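Local structure of archaeal flagellar ATP-binding protein FlaH (Methanocaldococcus jannaschii DSM 2661, 4WIA) at residues Lys40-Gln45 against Asn75-Ser80. The protein is an ATP-binding protein, probably a component of the archaellum that hydrolyses ATP with magnesium, and is thought to regulate assembly of this archaeal motility filament. Numbering follows the deposited sequence.
With SO4 (sulfate ion), chain E; SO4 (sulfate ion), chain G; SO4 (sulfate ion), chain F.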
# COMPACT_ATOMS: atom_id res chain seq x y z
N LYS A 40 16.38 10.84 -18.00
CA LYS A 40 16.41 11.44 -16.66
C LYS A 40 15.02 11.69 -16.12
O LYS A 40 14.72 11.41 -14.96
CB LYS A 40 17.19 12.79 -16.69
CG LYS A 40 18.61 12.70 -17.26
CD LYS A 40 19.40 14.01 -17.09
CE LYS A 40 18.84 15.17 -17.87
NZ LYS A 40 18.83 14.90 -19.32
N SER A 41 14.19 12.27 -16.97
CA SER A 41 12.83 12.61 -16.61
C SER A 41 12.01 11.37 -16.27
O SER A 41 11.37 11.28 -15.24
CB SER A 41 12.17 13.38 -17.78
OG SER A 41 12.62 14.73 -17.84
N VAL A 42 12.06 10.38 -17.13
CA VAL A 42 11.31 9.13 -16.85
C VAL A 42 11.74 8.48 -15.53
O VAL A 42 10.93 7.99 -14.77
CB VAL A 42 11.44 8.13 -18.00
CG1 VAL A 42 10.89 6.80 -17.60
CG2 VAL A 42 10.67 8.65 -19.20
N LEU A 43 13.02 8.58 -15.21
CA LEU A 43 13.51 8.07 -13.95
C LEU A 43 12.93 8.83 -12.80
O LEU A 43 12.55 8.21 -11.80
CB LEU A 43 15.00 8.18 -13.92
CG LEU A 43 15.77 7.29 -12.98
CD1 LEU A 43 15.45 5.82 -13.23
CD2 LEU A 43 17.26 7.55 -13.15
N CYS A 44 12.83 10.18 -12.93
CA CYS A 44 12.21 10.99 -11.87
C CYS A 44 10.79 10.62 -11.70
O CYS A 44 10.27 10.60 -10.61
CB CYS A 44 12.28 12.51 -12.20
SG CYS A 44 13.95 13.19 -12.10
N GLN A 45 10.15 10.34 -12.83
CA GLN A 45 8.71 9.98 -12.86
C GLN A 45 8.43 8.64 -12.19
O GLN A 45 7.50 8.54 -11.40
CB GLN A 45 8.23 10.01 -14.29
CG GLN A 45 8.06 11.42 -14.77
CD GLN A 45 8.17 11.60 -16.27
OE1 GLN A 45 8.04 10.66 -17.07
NE2 GLN A 45 8.36 12.87 -16.68
N ASN A 75 0.35 9.23 -17.65
CA ASN A 75 -0.60 8.24 -18.08
C ASN A 75 -0.01 7.28 -19.13
O ASN A 75 -0.32 6.08 -19.17
CB ASN A 75 -1.84 8.92 -18.66
CG ASN A 75 -2.85 7.93 -19.13
OD1 ASN A 75 -3.03 7.74 -20.32
ND2 ASN A 75 -3.53 7.31 -18.20
N SER A 76 0.87 7.82 -19.98
CA SER A 76 1.44 7.07 -21.08
C SER A 76 2.35 5.96 -20.53
O SER A 76 2.47 4.93 -21.13
CB SER A 76 2.27 7.95 -22.01
OG SER A 76 3.47 8.38 -21.37
N LEU A 77 2.95 6.21 -19.38
CA LEU A 77 3.75 5.23 -18.67
C LEU A 77 2.95 4.36 -17.69
O LEU A 77 3.51 3.48 -17.00
CB LEU A 77 4.84 5.96 -17.88
CG LEU A 77 5.74 6.79 -18.79
CD1 LEU A 77 6.76 7.55 -17.99
CD2 LEU A 77 6.45 5.97 -19.84
N ASN A 78 1.64 4.57 -17.62
CA ASN A 78 0.88 3.87 -16.63
C ASN A 78 1.35 4.14 -15.23
O ASN A 78 1.34 3.27 -14.37
CB ASN A 78 0.95 2.37 -16.91
CG ASN A 78 -0.38 1.73 -16.73
OD1 ASN A 78 -1.19 1.57 -17.71
ND2 ASN A 78 -0.73 1.55 -15.47
N TYR A 79 1.73 5.40 -15.00
CA TYR A 79 2.01 5.88 -13.69
C TYR A 79 0.99 6.96 -13.42
O TYR A 79 1.37 8.07 -13.00
CB TYR A 79 3.39 6.58 -13.62
CG TYR A 79 4.60 5.73 -13.78
CD1 TYR A 79 4.61 4.38 -13.42
CD2 TYR A 79 5.76 6.26 -14.34
CE1 TYR A 79 5.73 3.61 -13.54
CE2 TYR A 79 6.89 5.47 -14.53
CZ TYR A 79 6.86 4.15 -14.11
OH TYR A 79 7.97 3.35 -14.30
N SER A 80 -0.29 6.69 -13.58
CA SER A 80 -1.23 7.77 -13.56
C SER A 80 -1.39 8.38 -12.13
O SER A 80 -1.38 7.70 -11.12
CB SER A 80 -2.55 7.38 -14.24
OG SER A 80 -3.38 6.69 -13.33
S SO4 E . 15.67 13.01 -20.63
O1 SO4 E . 17.09 12.59 -20.36
O2 SO4 E . 14.96 11.92 -21.27
O3 SO4 E . 14.84 13.29 -19.43
O4 SO4 E . 15.92 14.13 -21.54
S SO4 G . -5.92 7.85 -11.16
O1 SO4 G . -4.79 8.18 -11.98
O2 SO4 G . -5.85 6.46 -10.82
O3 SO4 G . -7.14 8.14 -11.87
O4 SO4 G . -5.94 8.45 -9.85
S SO4 F . 17.35 17.92 -20.46
O1 SO4 F . 18.44 16.95 -20.63
O2 SO4 F . 16.07 17.65 -21.18
O3 SO4 F . 17.98 19.13 -21.06
O4 SO4 F . 16.96 18.15 -19.01
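L77 meets the first turns of helix 40-53 through one methyl group: its CD1 lies 3.5 Å from OE1 of Q45 and 4.2 Å from CG1 of V42, van der Waals packing against an amide oxygen and, more loosely, a valine methyl. The L77 and Q45 side chains cross at about a right angle, and OE1 accepts its hydrogen bond from Q73 NE2. On the Y79 ring, CD2 comes obliquely to within 4.1 Å of the Q45 carbonyl O, while L77 O lies over one face of the same ring, near its rim. At the start of the helix, K40 and S41 belong to a Walker A P-loop whose backbone amides grip a sulfate, consistent with the place of an ATP phosphate. The K40 side chain follows this anion: CB lies beside its O3 and O1, CG 3.5 Å from O1, then bends at chi3 (-65°) and chi4 (-60°) bring CE near a second sulfate and NZ between the two, 3.1 Å from O1 of the first. NZ also bonds to G34 O. Shortening K40 to an alanine would take the ammonium group from the first sulfate and would probably leave the G34 carbonyl without this donor. S41 OG is tied to D127. The contact thus sets helix 40-53, which packs on strands 29-33, 58-62 and 158-163 of the central sheet, against the Schellman-capped end of helix 67-76, with Y79 reaching Y49 and, through OH, strand 224-227.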